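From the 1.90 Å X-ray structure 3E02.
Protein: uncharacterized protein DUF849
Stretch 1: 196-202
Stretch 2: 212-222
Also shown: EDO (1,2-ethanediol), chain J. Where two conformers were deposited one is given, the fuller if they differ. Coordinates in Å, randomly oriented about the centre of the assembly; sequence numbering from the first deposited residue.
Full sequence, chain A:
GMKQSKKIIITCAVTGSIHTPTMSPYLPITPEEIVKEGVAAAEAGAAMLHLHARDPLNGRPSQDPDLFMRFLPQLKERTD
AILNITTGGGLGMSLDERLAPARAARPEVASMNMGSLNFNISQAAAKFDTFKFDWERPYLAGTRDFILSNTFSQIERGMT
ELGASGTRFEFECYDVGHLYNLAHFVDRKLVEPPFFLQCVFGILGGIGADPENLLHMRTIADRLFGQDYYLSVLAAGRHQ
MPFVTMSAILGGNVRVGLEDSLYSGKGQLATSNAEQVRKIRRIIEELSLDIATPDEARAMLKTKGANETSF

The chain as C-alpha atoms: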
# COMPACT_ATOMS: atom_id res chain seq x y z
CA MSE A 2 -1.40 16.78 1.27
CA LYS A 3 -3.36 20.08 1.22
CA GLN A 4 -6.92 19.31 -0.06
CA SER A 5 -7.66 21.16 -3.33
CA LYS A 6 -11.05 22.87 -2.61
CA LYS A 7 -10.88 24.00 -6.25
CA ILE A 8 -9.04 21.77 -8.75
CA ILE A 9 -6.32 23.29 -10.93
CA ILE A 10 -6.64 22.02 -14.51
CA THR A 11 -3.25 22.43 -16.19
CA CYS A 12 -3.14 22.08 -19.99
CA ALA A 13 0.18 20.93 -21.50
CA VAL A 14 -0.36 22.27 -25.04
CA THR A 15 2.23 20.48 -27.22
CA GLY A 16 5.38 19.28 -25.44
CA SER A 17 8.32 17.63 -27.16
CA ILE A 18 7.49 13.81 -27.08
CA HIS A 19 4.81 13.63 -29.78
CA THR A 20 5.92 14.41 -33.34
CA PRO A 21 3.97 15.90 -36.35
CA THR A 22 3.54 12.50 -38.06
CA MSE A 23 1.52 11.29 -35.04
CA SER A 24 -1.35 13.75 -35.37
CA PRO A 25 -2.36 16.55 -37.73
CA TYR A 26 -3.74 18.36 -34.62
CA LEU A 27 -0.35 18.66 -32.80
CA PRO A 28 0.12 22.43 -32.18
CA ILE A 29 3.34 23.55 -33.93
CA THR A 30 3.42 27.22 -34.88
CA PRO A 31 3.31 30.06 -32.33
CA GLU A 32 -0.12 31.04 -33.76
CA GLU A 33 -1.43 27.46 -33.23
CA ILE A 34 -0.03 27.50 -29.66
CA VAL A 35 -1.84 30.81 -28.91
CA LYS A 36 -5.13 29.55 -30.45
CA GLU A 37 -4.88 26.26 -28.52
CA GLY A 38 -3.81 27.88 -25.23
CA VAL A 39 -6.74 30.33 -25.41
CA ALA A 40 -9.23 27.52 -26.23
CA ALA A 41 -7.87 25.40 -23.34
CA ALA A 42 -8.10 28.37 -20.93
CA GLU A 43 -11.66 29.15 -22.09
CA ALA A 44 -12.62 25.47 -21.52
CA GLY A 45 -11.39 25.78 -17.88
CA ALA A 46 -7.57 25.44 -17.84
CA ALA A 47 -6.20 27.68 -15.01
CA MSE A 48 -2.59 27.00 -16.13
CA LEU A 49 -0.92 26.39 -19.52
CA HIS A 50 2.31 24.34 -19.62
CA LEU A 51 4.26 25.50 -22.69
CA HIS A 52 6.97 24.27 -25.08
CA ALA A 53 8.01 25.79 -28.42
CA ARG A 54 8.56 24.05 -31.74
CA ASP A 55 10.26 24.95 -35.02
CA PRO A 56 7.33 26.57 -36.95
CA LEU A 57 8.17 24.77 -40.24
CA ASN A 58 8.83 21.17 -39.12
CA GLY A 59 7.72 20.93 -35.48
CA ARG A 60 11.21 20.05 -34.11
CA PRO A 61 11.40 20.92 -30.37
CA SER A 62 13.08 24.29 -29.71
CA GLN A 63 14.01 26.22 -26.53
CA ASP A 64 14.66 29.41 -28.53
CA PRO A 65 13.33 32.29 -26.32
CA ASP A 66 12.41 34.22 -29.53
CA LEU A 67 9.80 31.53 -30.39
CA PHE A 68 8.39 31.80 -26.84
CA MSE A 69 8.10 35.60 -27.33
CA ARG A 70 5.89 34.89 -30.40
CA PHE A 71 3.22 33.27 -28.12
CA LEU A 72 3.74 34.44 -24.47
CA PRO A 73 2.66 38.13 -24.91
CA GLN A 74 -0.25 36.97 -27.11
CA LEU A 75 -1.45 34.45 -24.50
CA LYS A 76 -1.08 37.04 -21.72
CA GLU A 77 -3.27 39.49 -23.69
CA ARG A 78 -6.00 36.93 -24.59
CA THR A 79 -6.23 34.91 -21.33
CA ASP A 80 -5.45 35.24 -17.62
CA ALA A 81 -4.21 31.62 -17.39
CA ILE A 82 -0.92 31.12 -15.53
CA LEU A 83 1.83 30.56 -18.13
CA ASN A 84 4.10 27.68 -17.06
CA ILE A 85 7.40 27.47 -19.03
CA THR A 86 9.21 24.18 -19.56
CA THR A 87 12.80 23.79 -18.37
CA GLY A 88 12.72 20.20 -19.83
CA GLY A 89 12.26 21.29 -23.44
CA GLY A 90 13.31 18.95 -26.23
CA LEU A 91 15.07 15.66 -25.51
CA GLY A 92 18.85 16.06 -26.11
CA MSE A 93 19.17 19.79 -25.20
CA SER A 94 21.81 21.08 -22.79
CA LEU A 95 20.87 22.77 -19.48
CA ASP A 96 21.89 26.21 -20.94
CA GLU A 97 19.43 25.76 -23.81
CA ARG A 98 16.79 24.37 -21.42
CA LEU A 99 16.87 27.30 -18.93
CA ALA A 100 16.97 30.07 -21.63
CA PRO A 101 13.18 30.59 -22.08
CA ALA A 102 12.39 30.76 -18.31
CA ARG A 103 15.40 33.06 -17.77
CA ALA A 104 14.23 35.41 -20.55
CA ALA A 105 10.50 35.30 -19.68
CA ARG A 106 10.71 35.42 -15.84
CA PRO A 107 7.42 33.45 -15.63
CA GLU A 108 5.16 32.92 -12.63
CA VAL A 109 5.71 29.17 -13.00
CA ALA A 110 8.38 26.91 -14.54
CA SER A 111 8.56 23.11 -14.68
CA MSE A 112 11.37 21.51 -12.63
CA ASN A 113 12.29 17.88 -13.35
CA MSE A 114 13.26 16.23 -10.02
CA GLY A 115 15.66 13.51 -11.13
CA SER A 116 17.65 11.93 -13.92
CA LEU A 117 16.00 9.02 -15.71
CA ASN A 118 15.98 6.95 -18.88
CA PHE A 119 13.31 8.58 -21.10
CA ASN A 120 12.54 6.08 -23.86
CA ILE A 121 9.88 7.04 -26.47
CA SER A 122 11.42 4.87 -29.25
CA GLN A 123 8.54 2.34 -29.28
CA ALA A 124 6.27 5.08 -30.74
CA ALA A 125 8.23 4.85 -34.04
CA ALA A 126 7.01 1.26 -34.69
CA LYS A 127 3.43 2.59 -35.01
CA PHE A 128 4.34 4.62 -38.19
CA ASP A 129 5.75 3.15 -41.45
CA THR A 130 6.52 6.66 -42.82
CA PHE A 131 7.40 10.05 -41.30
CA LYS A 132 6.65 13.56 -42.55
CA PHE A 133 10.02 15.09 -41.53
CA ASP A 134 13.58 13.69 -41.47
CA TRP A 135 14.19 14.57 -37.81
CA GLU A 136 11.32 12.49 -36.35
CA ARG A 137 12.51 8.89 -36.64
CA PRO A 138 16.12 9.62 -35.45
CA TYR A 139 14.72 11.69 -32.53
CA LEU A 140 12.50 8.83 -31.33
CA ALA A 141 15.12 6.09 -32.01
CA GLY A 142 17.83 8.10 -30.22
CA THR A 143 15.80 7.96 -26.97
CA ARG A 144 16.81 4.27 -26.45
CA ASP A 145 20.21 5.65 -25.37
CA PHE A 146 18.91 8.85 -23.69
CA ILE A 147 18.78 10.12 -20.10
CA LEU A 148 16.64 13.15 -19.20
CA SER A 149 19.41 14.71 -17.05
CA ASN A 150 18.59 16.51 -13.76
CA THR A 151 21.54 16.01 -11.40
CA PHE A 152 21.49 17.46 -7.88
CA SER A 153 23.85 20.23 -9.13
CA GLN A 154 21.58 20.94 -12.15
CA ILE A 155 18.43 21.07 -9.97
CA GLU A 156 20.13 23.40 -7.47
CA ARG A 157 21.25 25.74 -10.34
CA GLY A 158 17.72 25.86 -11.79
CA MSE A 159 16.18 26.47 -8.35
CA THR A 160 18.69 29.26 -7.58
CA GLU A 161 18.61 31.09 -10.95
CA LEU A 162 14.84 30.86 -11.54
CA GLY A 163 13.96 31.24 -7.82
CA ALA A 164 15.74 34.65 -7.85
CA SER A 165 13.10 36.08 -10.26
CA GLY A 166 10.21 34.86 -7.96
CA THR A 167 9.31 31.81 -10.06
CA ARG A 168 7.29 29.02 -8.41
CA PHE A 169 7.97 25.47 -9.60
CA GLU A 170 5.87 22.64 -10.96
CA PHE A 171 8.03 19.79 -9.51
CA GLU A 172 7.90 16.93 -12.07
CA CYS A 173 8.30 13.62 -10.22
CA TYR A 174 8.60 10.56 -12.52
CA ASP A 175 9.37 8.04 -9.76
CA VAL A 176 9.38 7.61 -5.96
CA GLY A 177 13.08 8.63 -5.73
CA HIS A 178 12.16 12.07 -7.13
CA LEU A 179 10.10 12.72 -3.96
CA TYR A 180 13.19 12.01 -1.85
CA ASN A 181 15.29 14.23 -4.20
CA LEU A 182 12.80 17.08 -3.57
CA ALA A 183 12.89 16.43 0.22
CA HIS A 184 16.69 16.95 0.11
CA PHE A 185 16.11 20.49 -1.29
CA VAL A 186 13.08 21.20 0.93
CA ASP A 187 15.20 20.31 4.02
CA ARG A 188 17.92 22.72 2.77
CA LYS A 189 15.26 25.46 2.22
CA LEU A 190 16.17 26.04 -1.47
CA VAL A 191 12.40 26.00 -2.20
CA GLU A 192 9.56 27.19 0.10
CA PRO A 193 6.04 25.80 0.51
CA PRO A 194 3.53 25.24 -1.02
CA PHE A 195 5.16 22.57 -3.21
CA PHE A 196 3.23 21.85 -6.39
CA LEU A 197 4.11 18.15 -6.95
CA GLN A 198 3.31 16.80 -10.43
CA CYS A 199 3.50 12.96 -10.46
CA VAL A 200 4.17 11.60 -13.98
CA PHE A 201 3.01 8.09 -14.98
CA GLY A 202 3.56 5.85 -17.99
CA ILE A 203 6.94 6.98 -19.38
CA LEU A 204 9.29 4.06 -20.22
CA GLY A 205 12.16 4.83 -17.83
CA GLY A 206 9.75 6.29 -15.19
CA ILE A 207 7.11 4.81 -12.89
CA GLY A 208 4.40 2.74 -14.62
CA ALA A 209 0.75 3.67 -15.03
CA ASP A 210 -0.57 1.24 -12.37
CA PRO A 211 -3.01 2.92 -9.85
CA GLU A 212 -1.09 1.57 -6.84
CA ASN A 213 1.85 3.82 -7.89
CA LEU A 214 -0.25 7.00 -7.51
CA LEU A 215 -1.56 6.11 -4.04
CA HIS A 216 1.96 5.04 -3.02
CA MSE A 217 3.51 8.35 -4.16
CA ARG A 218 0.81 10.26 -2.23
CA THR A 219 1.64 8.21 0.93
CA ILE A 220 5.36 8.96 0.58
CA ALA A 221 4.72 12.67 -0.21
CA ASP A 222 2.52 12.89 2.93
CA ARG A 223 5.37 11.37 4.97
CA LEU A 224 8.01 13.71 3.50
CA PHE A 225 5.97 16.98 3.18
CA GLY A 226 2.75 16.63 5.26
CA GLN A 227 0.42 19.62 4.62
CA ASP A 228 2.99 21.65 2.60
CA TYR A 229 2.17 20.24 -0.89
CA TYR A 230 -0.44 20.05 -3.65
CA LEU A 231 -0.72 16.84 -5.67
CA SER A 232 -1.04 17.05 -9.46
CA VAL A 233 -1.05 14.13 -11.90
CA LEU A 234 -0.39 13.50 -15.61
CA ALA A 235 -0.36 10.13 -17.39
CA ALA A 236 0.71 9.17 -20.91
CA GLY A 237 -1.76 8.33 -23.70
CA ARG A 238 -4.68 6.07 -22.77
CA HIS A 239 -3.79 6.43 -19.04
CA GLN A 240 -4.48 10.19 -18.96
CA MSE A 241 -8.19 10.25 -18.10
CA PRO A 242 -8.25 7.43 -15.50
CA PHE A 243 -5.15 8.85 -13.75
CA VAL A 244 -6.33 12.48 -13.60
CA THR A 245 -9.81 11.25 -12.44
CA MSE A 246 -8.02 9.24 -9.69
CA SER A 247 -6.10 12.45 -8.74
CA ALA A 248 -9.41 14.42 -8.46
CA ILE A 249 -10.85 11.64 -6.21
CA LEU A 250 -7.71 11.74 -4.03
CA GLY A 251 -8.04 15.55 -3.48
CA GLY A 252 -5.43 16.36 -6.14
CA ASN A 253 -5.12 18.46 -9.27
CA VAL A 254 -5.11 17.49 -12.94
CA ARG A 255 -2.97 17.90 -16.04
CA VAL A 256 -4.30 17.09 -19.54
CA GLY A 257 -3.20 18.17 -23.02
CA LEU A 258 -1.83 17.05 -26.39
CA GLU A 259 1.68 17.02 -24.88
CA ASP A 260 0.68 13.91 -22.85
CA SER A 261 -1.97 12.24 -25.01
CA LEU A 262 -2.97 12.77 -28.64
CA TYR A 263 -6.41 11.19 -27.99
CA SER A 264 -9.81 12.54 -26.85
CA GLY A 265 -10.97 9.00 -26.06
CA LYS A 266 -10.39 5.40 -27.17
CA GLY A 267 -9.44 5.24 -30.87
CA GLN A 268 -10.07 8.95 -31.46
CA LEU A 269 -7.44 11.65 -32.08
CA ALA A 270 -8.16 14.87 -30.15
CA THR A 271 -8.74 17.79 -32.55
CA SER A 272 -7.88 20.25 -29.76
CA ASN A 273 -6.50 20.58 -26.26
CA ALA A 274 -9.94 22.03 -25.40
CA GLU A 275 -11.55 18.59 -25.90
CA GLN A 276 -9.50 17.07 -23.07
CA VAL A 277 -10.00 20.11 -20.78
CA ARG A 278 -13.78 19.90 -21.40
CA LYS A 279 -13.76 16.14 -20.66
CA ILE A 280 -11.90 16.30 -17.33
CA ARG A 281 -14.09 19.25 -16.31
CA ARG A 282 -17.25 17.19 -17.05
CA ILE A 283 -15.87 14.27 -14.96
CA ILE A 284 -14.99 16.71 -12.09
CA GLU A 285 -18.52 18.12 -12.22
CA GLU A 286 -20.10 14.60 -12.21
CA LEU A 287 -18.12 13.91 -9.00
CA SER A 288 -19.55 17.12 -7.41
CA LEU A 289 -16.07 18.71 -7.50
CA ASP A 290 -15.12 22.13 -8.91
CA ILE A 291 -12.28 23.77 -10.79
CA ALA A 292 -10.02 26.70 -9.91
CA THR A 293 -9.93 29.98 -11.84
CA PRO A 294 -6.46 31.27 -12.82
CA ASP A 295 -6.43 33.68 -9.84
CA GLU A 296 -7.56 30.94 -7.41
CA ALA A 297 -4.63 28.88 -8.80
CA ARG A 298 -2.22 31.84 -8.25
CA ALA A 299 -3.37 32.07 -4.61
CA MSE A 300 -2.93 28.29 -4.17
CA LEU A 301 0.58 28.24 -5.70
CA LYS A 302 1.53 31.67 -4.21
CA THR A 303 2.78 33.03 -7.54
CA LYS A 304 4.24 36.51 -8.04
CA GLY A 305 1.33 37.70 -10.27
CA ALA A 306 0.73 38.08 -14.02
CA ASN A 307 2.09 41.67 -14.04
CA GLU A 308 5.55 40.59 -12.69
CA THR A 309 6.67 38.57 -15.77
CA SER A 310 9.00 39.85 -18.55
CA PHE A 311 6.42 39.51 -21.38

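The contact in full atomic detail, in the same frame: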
# COMPACT_ATOMS: atom_id res chain seq x y z
N PHE A 196 4.17 22.37 -5.40
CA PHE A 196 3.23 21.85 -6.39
C PHE A 196 3.92 20.64 -7.01
O PHE A 196 4.81 20.80 -7.86
CB PHE A 196 2.88 22.94 -7.41
CG PHE A 196 1.74 22.58 -8.30
CD1 PHE A 196 0.45 22.46 -7.79
CD2 PHE A 196 1.93 22.35 -9.66
CE1 PHE A 196 -0.62 22.11 -8.62
CE2 PHE A 196 0.86 22.01 -10.49
CZ PHE A 196 -0.41 21.89 -9.96
N LEU A 197 3.54 19.44 -6.53
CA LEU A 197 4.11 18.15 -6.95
C LEU A 197 3.31 17.55 -8.09
O LEU A 197 2.13 17.21 -7.89
CB LEU A 197 4.10 17.12 -5.81
CG LEU A 197 4.79 17.35 -4.49
CD1 LEU A 197 4.74 16.07 -3.66
CD2 LEU A 197 6.21 17.74 -4.74
N GLN A 198 3.94 17.39 -9.25
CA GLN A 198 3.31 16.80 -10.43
C GLN A 198 3.88 15.38 -10.62
O GLN A 198 5.03 15.23 -11.06
CB GLN A 198 3.60 17.68 -11.66
CG GLN A 198 2.86 17.28 -12.96
CD GLN A 198 1.40 17.66 -12.93
OE1 GLN A 198 0.54 16.81 -12.94
NE2 GLN A 198 1.13 18.94 -12.84
N CYS A 199 3.09 14.36 -10.29
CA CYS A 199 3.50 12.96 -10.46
C CYS A 199 3.21 12.55 -11.91
O CYS A 199 2.11 12.77 -12.41
CB CYS A 199 2.80 12.06 -9.47
SG CYS A 199 3.23 12.53 -7.76
N VAL A 200 4.20 11.92 -12.55
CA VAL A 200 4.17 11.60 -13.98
C VAL A 200 4.21 10.09 -14.18
O VAL A 200 5.20 9.45 -13.82
CB VAL A 200 5.36 12.25 -14.71
CG1 VAL A 200 5.30 11.97 -16.19
CG2 VAL A 200 5.41 13.76 -14.43
N PHE A 201 3.15 9.55 -14.80
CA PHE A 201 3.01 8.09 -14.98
C PHE A 201 3.00 7.64 -16.43
O PHE A 201 2.46 8.33 -17.29
CB PHE A 201 1.72 7.62 -14.32
CG PHE A 201 1.64 7.96 -12.87
CD1 PHE A 201 1.12 9.18 -12.46
CD2 PHE A 201 2.16 7.09 -11.90
CE1 PHE A 201 1.10 9.54 -11.11
CE2 PHE A 201 2.12 7.43 -10.54
CZ PHE A 201 1.60 8.66 -10.16
N GLY A 202 3.60 6.48 -16.68
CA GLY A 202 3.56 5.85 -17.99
C GLY A 202 4.71 6.08 -18.94
O GLY A 202 4.65 5.60 -20.06
N GLU A 212 -1.82 1.72 -8.09
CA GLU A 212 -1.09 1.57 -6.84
C GLU A 212 0.09 2.56 -6.73
O GLU A 212 0.42 3.01 -5.63
CB GLU A 212 -0.52 0.16 -6.65
CG GLU A 212 -1.53 -0.96 -6.51
CD GLU A 212 -1.96 -1.57 -7.84
OE1 GLU A 212 -1.78 -0.95 -8.93
OE2 GLU A 212 -2.51 -2.69 -7.76
N ASN A 213 0.72 2.87 -7.87
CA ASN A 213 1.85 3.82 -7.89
C ASN A 213 1.44 5.24 -7.50
O ASN A 213 2.22 5.92 -6.84
CB ASN A 213 2.57 3.79 -9.26
CG ASN A 213 3.28 2.47 -9.52
OD1 ASN A 213 3.78 1.83 -8.59
ND2 ASN A 213 3.34 2.05 -10.78
N LEU A 214 0.24 5.67 -7.88
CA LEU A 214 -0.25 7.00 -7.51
C LEU A 214 -0.52 7.09 -6.01
O LEU A 214 -0.08 8.03 -5.36
CB LEU A 214 -1.50 7.38 -8.30
CG LEU A 214 -2.21 8.70 -7.93
CD1 LEU A 214 -1.26 9.88 -7.91
CD2 LEU A 214 -3.36 8.88 -8.93
N LEU A 215 -1.26 6.11 -5.48
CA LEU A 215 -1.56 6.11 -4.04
C LEU A 215 -0.28 5.98 -3.22
O LEU A 215 -0.18 6.60 -2.19
CB LEU A 215 -2.59 5.06 -3.62
CG LEU A 215 -4.05 5.42 -3.92
CD1 LEU A 215 -4.38 5.23 -5.40
CD2 LEU A 215 -5.00 4.60 -3.04
N HIS A 216 0.69 5.20 -3.71
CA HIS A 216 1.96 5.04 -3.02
C HIS A 216 2.74 6.36 -2.97
O HIS A 216 3.23 6.73 -1.91
CB HIS A 216 2.83 3.94 -3.63
CG HIS A 216 4.14 3.76 -2.92
ND1 HIS A 216 4.23 3.21 -1.66
CD2 HIS A 216 5.40 4.09 -3.28
CE1 HIS A 216 5.50 3.20 -1.28
NE2 HIS A 216 6.23 3.72 -2.25
N MSE A 217 2.83 7.05 -4.11
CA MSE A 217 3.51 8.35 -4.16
C MSE A 217 2.84 9.38 -3.25
O MSE A 217 3.54 10.16 -2.59
CB MSE A 217 3.64 8.84 -5.60
CG MSE A 217 4.68 8.06 -6.40
SE MSE A 217 4.90 8.75 -8.18
CE MSE A 217 6.07 10.22 -7.74
N ARG A 218 1.50 9.35 -3.15
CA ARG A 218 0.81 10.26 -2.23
C ARG A 218 1.18 9.94 -0.76
O ARG A 218 1.40 10.86 0.04
CB ARG A 218 -0.71 10.26 -2.41
CG ARG A 218 -1.29 11.45 -1.65
CD ARG A 218 -2.73 11.57 -1.64
NE ARG A 218 -3.42 10.41 -1.07
CZ ARG A 218 -4.70 10.41 -0.72
NH1 ARG A 218 -5.42 11.53 -0.79
NH2 ARG A 218 -5.24 9.31 -0.24
N THR A 219 1.26 8.65 -0.42
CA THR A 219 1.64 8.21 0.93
C THR A 219 3.04 8.67 1.31
O THR A 219 3.26 9.18 2.43
CB THR A 219 1.52 6.67 1.06
OG1 THR A 219 0.16 6.32 0.85
CG2 THR A 219 1.96 6.17 2.41
N ILE A 220 3.97 8.52 0.38
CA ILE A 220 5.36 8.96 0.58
C ILE A 220 5.45 10.48 0.67
O ILE A 220 6.13 11.00 1.56
CB ILE A 220 6.29 8.39 -0.52
CG1 ILE A 220 6.35 6.85 -0.42
CG2 ILE A 220 7.69 8.98 -0.42
CD1 ILE A 220 6.78 6.27 0.95
N ALA A 221 4.75 11.19 -0.23
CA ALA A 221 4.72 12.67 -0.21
C ALA A 221 4.13 13.19 1.11
O ALA A 221 4.64 14.16 1.67
CB ALA A 221 3.94 13.22 -1.40
N ASP A 222 3.08 12.53 1.61
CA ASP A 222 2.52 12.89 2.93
C ASP A 222 3.55 12.71 4.04
O ASP A 222 3.65 13.56 4.93
CB ASP A 222 1.28 12.08 3.28
CG ASP A 222 0.04 12.49 2.49
OD1 ASP A 222 0.03 13.54 1.83
OD2 ASP A 222 -0.95 11.74 2.54
C1 EDO J . 5.92 1.49 -19.00
O1 EDO J . 5.86 2.54 -19.98
C2 EDO J . 6.56 1.93 -17.68
O2 EDO J . 6.39 3.32 -17.36

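Strand 196-201 packs against helix 212-222, which runs nearly antiparallel to it (153° between their directions, axes 9.9 Å apart at closest). No hydrogen bond crosses the contact; apolar packing holds it together and buries 288 Å², both sides summed. Phe-201 covers the most surface. Its CA-to-CB bond points toward the helix, and with chi1 in m the flat ring reaches the helix at Asn-213, Leu-214 and Met-217: CZ lies 3.6 Å from Leu-214 CA and 3.8 Å from Leu-214 CB, and CE2 lies 3.9 Å from Asn-213 CB. The ring thus packs on helix backbone as well as side chains, while the amide of Asn-213 finds its hydrogen bonds elsewhere in the structure. Met-217, modelled as selenomethionine, comes next. Its long, unbranched side chain serves two strand residues: SE sits 3.8 Å from Phe-201 CZ and 4.7 Å from the ring centroid, in an oblique sulfur-aromatic-type approach, and CE lies 3.7 Å from Cys-199 SG. Cys-199, also directed toward the helix, meets that methyl with its compact thiol. One helical turn on, Ala-221 offers only a methyl, and Leu-197 extends to it, CD1 to CB 3.7 Å. The alternation of the strand places Leu-197, Cys-199 and Phe-201 on the helix side, whereas Val-200 points away.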